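Local coordinates for HTH-type transcriptional activator AmpR (Pseudomonas aeruginosa PAO1, PDB 5MMH), which activates transcription of the beta-lactamase gene ampC, binding its promoter as a homodimeric LysR-family regulator whose effector domain, the part in this model, recognises cell-wall muropeptides, at residues 13-18 against 42-47; 83-88 against 171-176; 105-110 against 140-145. All blocks are in the same frame, centred on the assembly; numbering follows the deposited sequence.

Contact 1 (13-18 against 42-47)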
ATOM      1  N   VAL A  13     -10.620  16.990  19.215  1.00 37.48           N
ATOM      2  CA  VAL A  13      -9.702  16.310  18.315  1.00 36.04           C
ATOM      3  C   VAL A  13      -9.947  14.812  18.389  1.00 31.51           C
ATOM      4  O   VAL A  13     -10.168  14.251  19.471  1.00 35.11           O
ATOM      5  CB  VAL A  13      -8.235  16.674  18.633  1.00 40.76           C
ATOM      6  CG1 VAL A  13      -7.679  15.858  19.802  1.00 40.70           C
ATOM      7  CG2 VAL A  13      -7.387  16.500  17.402  1.00 28.84           C
ATOM      8  N   LEU A  14      -9.933  14.164  17.222  1.00 22.24           N
ATOM      9  CA  LEU A  14     -10.077  12.717  17.127  1.00 21.54           C
ATOM     10  C   LEU A  14      -9.063  12.174  16.133  1.00 23.16           C
ATOM     11  O   LEU A  14      -9.043  12.600  14.977  1.00 26.49           O
ATOM     12  CB  LEU A  14     -11.491  12.359  16.692  1.00 17.52           C
ATOM     13  CG  LEU A  14     -11.723  10.897  16.338  1.00 23.91           C
ATOM     14  CD1 LEU A  14     -11.500  10.007  17.535  1.00 24.08           C
ATOM     15  CD2 LEU A  14     -13.123  10.712  15.773  1.00 23.46           C
ATOM     16  N   THR A  15      -8.238  11.224  16.561  1.00 19.41           N
ATOM     17  CA  THR A  15      -7.214  10.653  15.701  1.00 22.36           C
ATOM     18  C   THR A  15      -7.490   9.169  15.480  1.00 18.61           C
ATOM     19  O   THR A  15      -7.491   8.378  16.430  1.00 18.10           O
ATOM     20  CB  THR A  15      -5.819  10.887  16.292  1.00 28.12           C
ATOM     21  OG1 THR A  15      -5.726  10.228  17.557  1.00 39.91           O
ATOM     22  CG2 THR A  15      -5.603  12.365  16.531  1.00 21.93           C
ATOM     23  N   VAL A  16      -7.739   8.796  14.226  1.00 15.67           N
ATOM     24  CA  VAL A  16      -8.022   7.412  13.863  1.00 17.96           C
ATOM     25  C   VAL A  16      -6.991   6.957  12.836  1.00 15.87           C
ATOM     26  O   VAL A  16      -6.693   7.689  11.889  1.00 13.95           O
ATOM     27  CB  VAL A  16      -9.447   7.241  13.311  1.00 16.73           C
ATOM     28  CG1 VAL A  16      -9.671   5.796  12.889  1.00 19.54           C
ATOM     29  CG2 VAL A  16     -10.499   7.648  14.369  1.00 16.23           C
ATOM     30  N   GLY A  17      -6.447   5.763  13.048  1.00 14.53           N
ATOM     31  CA  GLY A  17      -5.609   5.074  12.071  1.00 16.09           C
ATOM     32  C   GLY A  17      -6.319   3.829  11.567  1.00 19.72           C
ATOM     33  O   GLY A  17      -6.964   3.110  12.338  1.00 20.14           O
ATOM     34  N   ALA A  18      -6.217   3.590  10.264  1.00 17.77           N
ATOM     35  CA  ALA A  18      -6.894   2.490   9.593  1.00 15.56           C
ATOM     36  C   ALA A  18      -5.918   1.836   8.622  1.00 18.18           C
ATOM     37  O   ALA A  18      -5.070   2.516   8.051  1.00 13.53           O
ATOM     38  CB  ALA A  18      -8.127   3.012   8.837  1.00 13.08           C
ATOM     39  N   ASP A  42     -12.846  17.313  14.697  1.00 34.56           N
ATOM     40  CA  ASP A  42     -11.718  17.515  13.803  1.00 36.09           C
ATOM     41  C   ASP A  42     -10.976  16.178  13.751  1.00 29.34           C
ATOM     42  O   ASP A  42     -10.301  15.772  14.700  1.00 25.87           O
ATOM     43  CB  ASP A  42     -10.853  18.665  14.307  1.00 40.59           C
ATOM     44  CG  ASP A  42      -9.548  18.795  13.577  1.00 46.55           C
ATOM     45  OD1 ASP A  42      -8.588  19.342  14.158  1.00 45.79           O
ATOM     46  OD2 ASP A  42      -9.455  18.331  12.419  1.00 48.43           O
ATOM     47  N   LEU A  43     -11.177  15.458  12.646  1.00 31.05           N
ATOM     48  CA  LEU A  43     -10.668  14.102  12.481  1.00 31.98           C
ATOM     49  C   LEU A  43      -9.266  14.129  11.883  1.00 29.30           C
ATOM     50  O   LEU A  43      -9.025  14.818  10.890  1.00 30.12           O
ATOM     51  CB  LEU A  43     -11.598  13.289  11.576  1.00 26.48           C
ATOM     52  CG  LEU A  43     -11.293  11.849  11.234  1.00 24.08           C
ATOM     53  CD1 LEU A  43     -11.343  11.009  12.476  1.00 20.78           C
ATOM     54  CD2 LEU A  43     -12.321  11.404  10.242  1.00 19.63           C
ATOM     55  N   ARG A  44      -8.340  13.407  12.508  1.00 19.64           N
ATOM     56  CA  ARG A  44      -7.011  13.191  11.950  1.00 26.12           C
ATOM     57  C   ARG A  44      -6.902  11.724  11.545  1.00 19.15           C
ATOM     58  O   ARG A  44      -6.638  10.847  12.373  1.00 24.84           O
ATOM     59  CB  ARG A  44      -5.923  13.592  12.942  1.00 23.36           C
ATOM     60  CG  ARG A  44      -5.494  15.061  12.847  1.00 40.39           C
ATOM     61  CD  ARG A  44      -6.484  15.909  13.558  1.00 40.67           C
ATOM     62  NE  ARG A  44      -5.948  17.228  13.873  1.00 45.97           N
ATOM     63  CZ  ARG A  44      -5.207  17.460  14.946  1.00 56.98           C
ATOM     64  NH1 ARG A  44      -4.879  16.422  15.715  1.00 59.05           N
ATOM     65  NH2 ARG A  44      -4.778  18.670  15.222  1.00 55.37           N
ATOM     66  N   LEU A  45      -7.068  11.477  10.257  1.00 15.50           N
ATOM     67  CA  LEU A  45      -6.980  10.140   9.706  1.00 19.01           C
ATOM     68  C   LEU A  45      -5.564   9.876   9.215  1.00 19.85           C
ATOM     69  O   LEU A  45      -4.972  10.724   8.543  1.00 19.80           O
ATOM     70  CB  LEU A  45      -7.981   9.997   8.560  1.00 18.77           C
ATOM     71  CG  LEU A  45      -8.166   8.603   7.968  1.00 16.69           C
ATOM     72  CD1 LEU A  45      -8.557   7.626   9.074  1.00 13.87           C
ATOM     73  CD2 LEU A  45      -9.234   8.709   6.903  1.00 15.10           C
ATOM     74  N   SER A  46      -5.020   8.711   9.568  1.00 20.03           N
ATOM     75  CA  SER A  46      -3.778   8.220   8.990  1.00 16.59           C
ATOM     76  C   SER A  46      -3.939   6.753   8.606  1.00 21.05           C
ATOM     77  O   SER A  46      -4.778   6.037   9.173  1.00 15.23           O
ATOM     78  CB  SER A  46      -2.596   8.404   9.976  1.00 19.92           C
ATOM     79  OG  SER A  46      -2.798   7.683  11.175  1.00 26.99           O
ATOM     80  N   THR A  47      -3.140   6.291   7.640  1.00 12.36           N
ATOM     81  CA  THR A  47      -3.203   4.888   7.265  1.00 17.14           C
ATOM     82  C   THR A  47      -1.973   4.162   7.787  1.00 26.48           C
ATOM     83  O   THR A  47      -0.947   4.770   8.088  1.00 22.15           O
ATOM     84  CB  THR A  47      -3.328   4.668   5.746  1.00 21.67           C
ATOM     85  OG1 THR A  47      -2.118   5.067   5.055  1.00 17.49           O
ATOM     86  CG2 THR A  47      -4.545   5.408   5.195  1.00 15.92           C
TER
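Strands 13-18 and 42-47 run parallel, their axes 4.6 Å apart at the closest and turned by 20°, and five backbone hydrogen bonds join them, the first from Leu14 N to Asp42 O and the last from Ala18 N to Ser46 O. The shortest, Arg44 N to Leu14 O at 2.7 Å, is nearly straight (169°) and lies almost along the C=O axis. Leu14, Val16, Leu43 and Leu45 turn to one side of the sheet. There Leu14 and Leu43, each with CG anti to its backbone N, lie side by side, and Leu14 CD2 meets Leu43 CD1 at 3.8 Å. Val16 crosses Leu43 obliquely, its CG2 3.9 Å from Leu43 CD1, so this methyl touches two residues of the other strand. Leu45 CD1 turns back over the backbone and comes 3.4 Å from Val16 O. This is the parallel pair of a beta-alpha-beta crossover whose helix 20-37 covers Leu43 and Leu45 through Leu31, while Phe199 of helix 194-215 packs on Leu14 and Val16. On the other side, Arg44 bends at chi2 (80°) and lays one guanidinium face against Val13; Val13 CG2, anti to the backbone N, lies 3.0 Å from Arg44 NH1, toward the rim of the group. Thr15 CG2 rests 3.8 Å from Arg44 CB, and Thr15 OG1 hydrogen-bonds to Gly58 O. Asp42 forms a salt bridge to Arg132 of the second subunit, where Leu45 and Ser46 pair with a strand that carries the sheet across the dimer interface.

Contact 2 (83-88 against 171-176)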
ATOM      1  N   LEU A  83     -11.792 -13.807   1.769  1.00 22.53           N
ATOM      2  CA  LEU A  83     -10.747 -13.707   0.762  1.00 21.83           C
ATOM      3  C   LEU A  83     -11.142 -14.486  -0.489  1.00 25.64           C
ATOM      4  O   LEU A  83     -11.672 -15.598  -0.397  1.00 23.54           O
ATOM      5  CB  LEU A  83      -9.429 -14.253   1.311  1.00 16.51           C
ATOM      6  CG  LEU A  83      -8.827 -13.536   2.514  1.00 24.14           C
ATOM      7  CD1 LEU A  83      -7.452 -14.096   2.841  1.00 17.90           C
ATOM      8  CD2 LEU A  83      -8.740 -12.046   2.238  1.00 18.23           C
ATOM      9  N   THR A  84     -10.865 -13.907  -1.656  1.00 28.15           N
ATOM     10  CA  THR A  84     -11.089 -14.599  -2.915  1.00 26.42           C
ATOM     11  C   THR A  84      -9.929 -14.327  -3.868  1.00 28.07           C
ATOM     12  O   THR A  84      -9.130 -13.410  -3.668  1.00 21.29           O
ATOM     13  CB  THR A  84     -12.424 -14.179  -3.551  1.00 29.27           C
ATOM     14  OG1 THR A  84     -12.881 -15.226  -4.407  1.00 33.16           O
ATOM     15  CG2 THR A  84     -12.279 -12.878  -4.357  1.00 23.19           C
ATOM     16  N   VAL A  85      -9.861 -15.134  -4.925  1.00 31.95           N
ATOM     17  CA  VAL A  85      -8.851 -14.975  -5.966  1.00 23.88           C
ATOM     18  C   VAL A  85      -9.214 -13.792  -6.855  1.00 29.43           C
ATOM     19  O   VAL A  85     -10.343 -13.700  -7.351  1.00 29.40           O
ATOM     20  CB  VAL A  85      -8.721 -16.264  -6.788  1.00 24.54           C
ATOM     21  CG1 VAL A  85      -7.995 -15.989  -8.074  1.00 33.21           C
ATOM     22  CG2 VAL A  85      -7.999 -17.345  -5.986  1.00 21.46           C
ATOM     23  N   LEU A  86      -8.251 -12.879  -7.065  1.00 22.82           N
ATOM     24  CA  LEU A  86      -8.435 -11.712  -7.913  1.00 22.26           C
ATOM     25  C   LEU A  86      -7.248 -11.601  -8.856  1.00 25.60           C
ATOM     26  O   LEU A  86      -6.104 -11.822  -8.449  1.00 30.95           O
ATOM     27  CB  LEU A  86      -8.582 -10.435  -7.076  1.00 22.89           C
ATOM     28  CG  LEU A  86      -9.811 -10.398  -6.158  1.00 22.92           C
ATOM     29  CD1 LEU A  86      -9.707  -9.237  -5.193  1.00 27.29           C
ATOM     30  CD2 LEU A  86     -11.084 -10.274  -6.977  1.00 24.02           C
ATOM     31  N   CYS A  87      -7.513 -11.258 -10.118  1.00 28.02           N
ATOM     32  CA  CYS A  87      -6.450 -11.209 -11.119  1.00 27.48           C
ATOM     33  C   CYS A  87      -6.871 -10.317 -12.274  1.00 32.60           C
ATOM     34  O   CYS A  87      -8.014  -9.861 -12.350  1.00 30.62           O
ATOM     35  CB  CYS A  87      -6.097 -12.605 -11.622  1.00 26.19           C
ATOM     36  SG  CYS A  87      -7.478 -13.487 -12.378  1.00 32.75           S
ATOM     37  N   CYS A  88      -5.921 -10.059 -13.176  1.00 31.76           N
ATOM     38  CA  CYS A  88      -6.231  -9.277 -14.368  1.00 38.65           C
ATOM     39  C   CYS A  88      -6.979 -10.133 -15.397  1.00 42.39           C
ATOM     40  O   CYS A  88      -6.918 -11.366 -15.357  1.00 43.18           O
ATOM     41  CB  CYS A  88      -4.954  -8.698 -14.979  1.00 33.28           C
ATOM     42  SG  CYS A  88      -3.804  -9.909 -15.651  1.00 40.25           S
ATOM     43  N   ARG A 171     -12.787 -11.425 -10.890  1.00 35.07           N
ATOM     44  CA  ARG A 171     -12.928 -12.521  -9.941  1.00 31.88           C
ATOM     45  C   ARG A 171     -13.186 -13.803 -10.721  1.00 35.64           C
ATOM     46  O   ARG A 171     -14.308 -14.011 -11.208  1.00 42.44           O
ATOM     47  CB  ARG A 171     -14.082 -12.243  -8.976  1.00 28.73           C
ATOM     48  CG  ARG A 171     -14.274 -13.318  -7.921  1.00 31.89           C
ATOM     49  CD  ARG A 171     -15.372 -12.926  -6.960  1.00 29.59           C
ATOM     50  NE  ARG A 171     -15.588 -13.958  -5.960  1.00 25.23           N
ATOM     51  CZ  ARG A 171     -16.162 -13.730  -4.787  1.00 33.33           C
ATOM     52  NH1 ARG A 171     -16.575 -12.507  -4.479  1.00 32.82           N
ATOM     53  NH2 ARG A 171     -16.309 -14.722  -3.920  1.00 29.33           N
ATOM     54  N   PRO A 172     -12.192 -14.683 -10.888  1.00 32.22           N
ATOM     55  CA  PRO A 172     -12.397 -15.866 -11.739  1.00 33.87           C
ATOM     56  C   PRO A 172     -13.174 -17.008 -11.104  1.00 37.60           C
ATOM     57  O   PRO A 172     -13.748 -17.808 -11.855  1.00 40.27           O
ATOM     58  CB  PRO A 172     -10.964 -16.315 -12.074  1.00 43.50           C
ATOM     59  CG  PRO A 172     -10.103 -15.690 -11.020  1.00 36.28           C
ATOM     60  CD  PRO A 172     -10.762 -14.400 -10.670  1.00 33.36           C
ATOM     61  N   PHE A 173     -13.201 -17.135  -9.774  1.00 35.31           N
ATOM     62  CA  PHE A 173     -13.898 -18.240  -9.121  1.00 32.23           C
ATOM     63  C   PHE A 173     -14.844 -17.729  -8.041  1.00 33.46           C
ATOM     64  O   PHE A 173     -14.691 -16.621  -7.515  1.00 32.89           O
ATOM     65  CB  PHE A 173     -12.926 -19.241  -8.489  1.00 28.95           C
ATOM     66  CG  PHE A 173     -11.805 -19.650  -9.399  1.00 40.90           C
ATOM     67  CD1 PHE A 173     -12.044 -20.462 -10.501  1.00 41.21           C
ATOM     68  CD2 PHE A 173     -10.510 -19.216  -9.159  1.00 33.66           C
ATOM     69  CE1 PHE A 173     -11.005 -20.844 -11.342  1.00 43.62           C
ATOM     70  CE2 PHE A 173      -9.466 -19.589  -9.998  1.00 41.34           C
ATOM     71  CZ  PHE A 173      -9.713 -20.403 -11.091  1.00 39.19           C
ATOM     72  N   ALA A 174     -15.812 -18.578  -7.694  1.00 31.32           N
ATOM     73  CA  ALA A 174     -16.784 -18.259  -6.654  1.00 31.15           C
ATOM     74  C   ALA A 174     -16.271 -18.537  -5.244  1.00 31.18           C
ATOM     75  O   ALA A 174     -16.731 -17.900  -4.288  1.00 28.46           O
ATOM     76  CB  ALA A 174     -18.081 -19.040  -6.891  1.00 26.07           C
ATOM     77  N   THR A 175     -15.332 -19.466  -5.094  1.00 23.47           N
ATOM     78  CA  THR A 175     -14.898 -19.891  -3.770  1.00 29.45           C
ATOM     79  C   THR A 175     -14.349 -18.720  -2.953  1.00 33.65           C
ATOM     80  O   THR A 175     -13.518 -17.940  -3.439  1.00 30.86           O
ATOM     81  CB  THR A 175     -13.838 -20.988  -3.909  1.00 30.85           C
ATOM     82  OG1 THR A 175     -14.397 -22.115  -4.590  1.00 30.60           O
ATOM     83  CG2 THR A 175     -13.354 -21.449  -2.544  1.00 31.19           C
ATOM     84  N   GLU A 176     -14.833 -18.593  -1.711  1.00 26.23           N
ATOM     85  CA  GLU A 176     -14.290 -17.696  -0.694  1.00 28.58           C
ATOM     86  C   GLU A 176     -13.757 -18.516   0.470  1.00 28.86           C
ATOM     87  O   GLU A 176     -14.073 -19.697   0.622  1.00 32.80           O
ATOM     88  CB  GLU A 176     -15.342 -16.734  -0.125  1.00 30.70           C
ATOM     89  CG  GLU A 176     -16.058 -15.856  -1.095  1.00 32.53           C
ATOM     90  CD  GLU A 176     -17.071 -14.987  -0.400  1.00 30.87           C
ATOM     91  OE1 GLU A 176     -17.459 -15.337   0.735  1.00 45.15           O
ATOM     92  OE2 GLU A 176     -17.489 -13.961  -0.979  1.00 36.25           O
TER
HETATM   93  O   HOH W   1     -12.005 -15.706  -7.579  1.00 31.93           O
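Arg171 stretches along segment 83-88 with its chain extended from CG to NE, crossing Thr84 at about a right angle. Arg171 CB starts beside Leu86, 4.1 Å from Leu86 CD2. One bond further, CG passes Val85 O and the methyl of Thr84, and CD continues over that same methyl, Thr84 CG2. Arg171 NE then turns its N-H to Phe173 O at 3.2 Å, in the carbonyl plane and within 6° of the guanidinium plane. At the tip, Arg171 NH2 lies 3.3 Å from Glu176 OE2 and makes a nearly straight hydrogen bond (172°) to its anti lone pair, part of a salt bridge; Arg171 NH2 also makes a more bent one to Ala174 O. These three bonds hold the guanidinium in its rotation, with 171-176 curled around it, while Thr84 CB lies over one of its faces, off toward the rim.

Thr84 OG1, anti to its backbone N, donates across the contact to Thr175 O at 3.0 Å from above the carbonyl plane. That oxygen also accepts from Trp118 NE1, so two donors grip it. A water bridges the two segments: it donates to Val85 O at 2.6 Å and accepts from Phe173 N, with a weak bond to Thr84 OG1. Beside it, Pro172 CG wedges between Val85 CG1, 3.6 Å away, and Cys87 SG, and Pro172 CB sits over the centre of the Phe173 ring, whose edge faces Val85 CB. Loop 171-176 thus lies along one edge of the end of strand 73-86, bracketed by backbone hydrogen bonds of Leu83 with Val177 and Cys87 with Arg170, while strand 153-156 pairs on the other edge, in the second alpha/beta subdomain of the periplasmic-binding-protein-like fold.

Contact 3 (105-110 against 140-145)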
ATOM      1  N   THR A 105       2.336 -17.244 -10.639  1.00 29.16           N
ATOM      2  CA  THR A 105       2.812 -16.705  -9.384  1.00 32.93           C
ATOM      3  C   THR A 105       1.639 -16.434  -8.471  1.00 28.27           C
ATOM      4  O   THR A 105       0.690 -15.742  -8.852  1.00 29.44           O
ATOM      5  CB  THR A 105       3.580 -15.421  -9.613  1.00 28.27           C
ATOM      6  OG1 THR A 105       4.526 -15.641 -10.652  1.00 49.65           O
ATOM      7  CG2 THR A 105       4.265 -14.983  -8.326  1.00 31.24           C
ATOM      8  N   LEU A 106       1.712 -16.977  -7.267  1.00 31.08           N
ATOM      9  CA  LEU A 106       0.683 -16.788  -6.258  1.00 28.45           C
ATOM     10  C   LEU A 106       1.123 -15.624  -5.385  1.00 28.28           C
ATOM     11  O   LEU A 106       2.068 -15.755  -4.607  1.00 31.16           O
ATOM     12  CB  LEU A 106       0.489 -18.061  -5.435  1.00 32.70           C
ATOM     13  CG  LEU A 106       0.119 -19.313  -6.240  1.00 34.07           C
ATOM     14  CD1 LEU A 106      -0.259 -20.463  -5.325  1.00 34.84           C
ATOM     15  CD2 LEU A 106      -1.001 -19.005  -7.241  1.00 28.22           C
ATOM     16  N   LEU A 107       0.454 -14.482  -5.519  1.00 23.09           N
ATOM     17  CA  LEU A 107       0.755 -13.335  -4.671  1.00 19.65           C
ATOM     18  C   LEU A 107       0.133 -13.549  -3.298  1.00 28.26           C
ATOM     19  O   LEU A 107      -1.023 -13.962  -3.190  1.00 22.83           O
ATOM     20  CB  LEU A 107       0.213 -12.061  -5.307  1.00 19.15           C
ATOM     21  CG  LEU A 107       0.517 -11.855  -6.794  1.00 19.35           C
ATOM     22  CD1 LEU A 107      -0.326 -10.727  -7.335  1.00 19.42           C
ATOM     23  CD2 LEU A 107       2.050 -11.577  -7.041  1.00 13.25           C
ATOM     24  N   ARG A 108       0.892 -13.276  -2.237  1.00 30.10           N
ATOM     25  CA  ARG A 108       0.353 -13.543  -0.913  1.00 26.94           C
ATOM     26  C   ARG A 108       0.735 -12.454   0.076  1.00 24.95           C
ATOM     27  O   ARG A 108       1.611 -11.626  -0.178  1.00 20.44           O
ATOM     28  CB  ARG A 108       0.804 -14.912  -0.407  1.00 33.08           C
ATOM     29  CG  ARG A 108       2.262 -15.051  -0.091  1.00 31.00           C
ATOM     30  CD  ARG A 108       2.498 -16.502   0.275  1.00 35.19           C
ATOM     31  NE  ARG A 108       3.832 -16.790   0.788  1.00 39.93           N
ATOM     32  CZ  ARG A 108       4.226 -16.569   2.039  1.00 40.44           C
ATOM     33  NH1 ARG A 108       3.399 -16.027   2.933  1.00 32.69           N
ATOM     34  NH2 ARG A 108       5.462 -16.890   2.396  1.00 48.40           N
ATOM     35  N   SER A 109       0.038 -12.461   1.214  1.00 17.77           N
ATOM     36  CA  SER A 109       0.320 -11.590   2.343  1.00 26.16           C
ATOM     37  C   SER A 109       1.231 -12.293   3.349  1.00 25.47           C
ATOM     38  O   SER A 109       1.572 -13.469   3.201  1.00 28.86           O
ATOM     39  CB  SER A 109      -0.975 -11.162   3.028  1.00 32.77           C
ATOM     40  OG  SER A 109      -1.468 -12.213   3.845  1.00 35.52           O
ATOM     41  N   TYR A 110       1.602 -11.578   4.411  1.00 29.57           N
ATOM     42  CA  TYR A 110       2.432 -12.191   5.469  1.00 37.98           C
ATOM     43  C   TYR A 110       1.745 -13.256   6.278  1.00 34.50           C
ATOM     44  O   TYR A 110       2.390 -14.015   6.952  1.00 39.03           O
ATOM     45  CB  TYR A 110       3.234 -11.258   6.391  1.00 41.34           C
ATOM     46  CG  TYR A 110       2.835  -9.821   6.543  1.00 50.69           C
ATOM     47  CD1 TYR A 110       1.770  -9.450   7.363  1.00 56.13           C
ATOM     48  CD2 TYR A 110       3.586  -8.828   5.939  1.00 51.62           C
ATOM     49  CE1 TYR A 110       1.410  -8.130   7.534  1.00 49.35           C
ATOM     50  CE2 TYR A 110       3.255  -7.482   6.088  1.00 55.06           C
ATOM     51  CZ  TYR A 110       2.147  -7.130   6.890  1.00 53.63           C
ATOM     52  OH  TYR A 110       1.822  -5.795   7.049  1.00 53.56           O
ATOM     53  N   LEU A 140      -3.257  -3.467  -1.248  1.00 17.71           N
ATOM     54  CA  LEU A 140      -3.145  -2.478  -2.318  1.00 17.16           C
ATOM     55  C   LEU A 140      -1.947  -2.775  -3.204  1.00 19.55           C
ATOM     56  O   LEU A 140      -2.053  -2.745  -4.435  1.00 19.69           O
ATOM     57  CB  LEU A 140      -3.031  -1.078  -1.735  1.00 15.71           C
ATOM     58  CG  LEU A 140      -4.309  -0.537  -1.099  1.00 23.23           C
ATOM     59  CD1 LEU A 140      -3.982   0.805  -0.478  1.00 25.23           C
ATOM     60  CD2 LEU A 140      -5.450  -0.425  -2.114  1.00 13.88           C
ATOM     61  N   ALA A 141      -0.793  -3.068  -2.598  1.00 15.43           N
ATOM     62  CA  ALA A 141       0.377  -3.383  -3.409  1.00 19.61           C
ATOM     63  C   ALA A 141       0.174  -4.698  -4.142  1.00 22.17           C
ATOM     64  O   ALA A 141       0.579  -4.833  -5.303  1.00 16.19           O
ATOM     65  CB  ALA A 141       1.634  -3.440  -2.536  1.00 16.46           C
ATOM     66  N   MET A 142      -0.485  -5.665  -3.483  1.00 14.41           N
ATOM     67  CA  MET A 142      -0.767  -6.963  -4.090  1.00 14.74           C
ATOM     68  C   MET A 142      -1.721  -6.845  -5.277  1.00 19.80           C
ATOM     69  O   MET A 142      -1.563  -7.561  -6.275  1.00 15.75           O
ATOM     70  CB  MET A 142      -1.350  -7.907  -3.039  1.00 16.81           C
ATOM     71  CG  MET A 142      -1.719  -9.272  -3.585  1.00 20.52           C
ATOM     72  SD  MET A 142      -2.855 -10.240  -2.546  1.00 22.52           S
ATOM     73  CE  MET A 142      -1.907 -10.441  -1.032  1.00 20.44           C
ATOM     74  N   LEU A 143      -2.715  -5.947  -5.198  1.00 18.97           N
ATOM     75  CA  LEU A 143      -3.686  -5.840  -6.287  1.00 19.98           C
ATOM     76  C   LEU A 143      -3.122  -5.068  -7.468  1.00 23.26           C
ATOM     77  O   LEU A 143      -3.426  -5.384  -8.625  1.00 25.54           O
ATOM     78  CB  LEU A 143      -4.973  -5.184  -5.795  1.00 20.74           C
ATOM     79  CG  LEU A 143      -6.080  -6.202  -5.499  1.00 23.95           C
ATOM     80  CD1 LEU A 143      -6.455  -6.955  -6.764  1.00 25.97           C
ATOM     81  CD2 LEU A 143      -5.652  -7.181  -4.408  1.00 13.72           C
ATOM     82  N   GLU A 144      -2.320  -4.037  -7.190  1.00 23.10           N
ATOM     83  CA  GLU A 144      -1.569  -3.365  -8.242  1.00 22.32           C
ATOM     84  C   GLU A 144      -0.634  -4.337  -8.967  1.00 25.28           C
ATOM     85  O   GLU A 144      -0.547  -4.315 -10.200  1.00 24.63           O
ATOM     86  CB  GLU A 144      -0.791  -2.187  -7.652  1.00 24.00           C
ATOM     87  CG  GLU A 144       0.079  -1.454  -8.662  1.00 27.61           C
ATOM     88  CD  GLU A 144      -0.720  -0.705  -9.714  1.00 35.33           C
ATOM     89  OE1 GLU A 144      -0.166  -0.441 -10.810  1.00 32.81           O
ATOM     90  OE2 GLU A 144      -1.892  -0.354  -9.436  1.00 40.52           O
ATOM     91  N   ALA A 145       0.057  -5.216  -8.228  1.00 19.52           N
ATOM     92  CA  ALA A 145       0.872  -6.233  -8.893  1.00 18.63           C
ATOM     93  C   ALA A 145       0.016  -7.149  -9.750  1.00 23.96           C
ATOM     94  O   ALA A 145       0.411  -7.523 -10.860  1.00 26.31           O
ATOM     95  CB  ALA A 145       1.649  -7.059  -7.870  1.00 18.42           C
TER
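Met142 carries the close part of this contact, reaching from helix 140-145 to the backbone of strand 106-109, which runs almost antiparallel to the helix (172°) with axes 9.0 Å apart at the closest. Met142 CG is anti to the backbone N (chi1 178°) and lies 3.8 Å from Leu107 CB. The chain then bends at chi3 (-62°), setting the terminal methyl against the peptide link between Arg108 and Ser109: Met142 CE is 3.5 Å from Arg108 C. From the strand, Leu107 CD1 reaches back to Met142 O at 3.6 Å, so the two side chains reach past each other to opposite backbones. The packing loosens at Ala145, whose CB is 4.2 Å from Leu107 CD1, and at Ser109, which meets the helix through that methionine methyl. Arg108 directs its CB away from the helix, and its partly exposed side chain touches Trp115 and Ser133. Leu140 and Glu144 are on another flank of the helix, facing the second subunit, where Glu144 pairs with Arg162 of that subunit. Helix 139-147 follows strand 133-136 and packs antiparallel against strand 106-109, as in the Rossmann-like alpha/beta subdomains of LysR effector domains.

How the contacts relate
From the N terminus, contact 1 comes first, closing the short beta-alpha-beta loop through helix 20-37 before either other contact opens. The chain then enters contact 2 at 83-88, and contact 3 opens and closes inside the long excursion that ends when 171-176 returns to strand 73-86. Contacts 2 and 3 therefore nest, and they touch where Leu86 CB packs on Leu143 CD1 at 4.1 Å. Contact 1 belongs to the first subdomain, its centre about 32 Å from that of contact 2, whereas contacts 2 and 3 tie together the second; contacts 1 and 2 nonetheless reach the same mixed sheet. Contacts 1 and 3 also meet the second subunit, whereas contact 2 stays within its own chain.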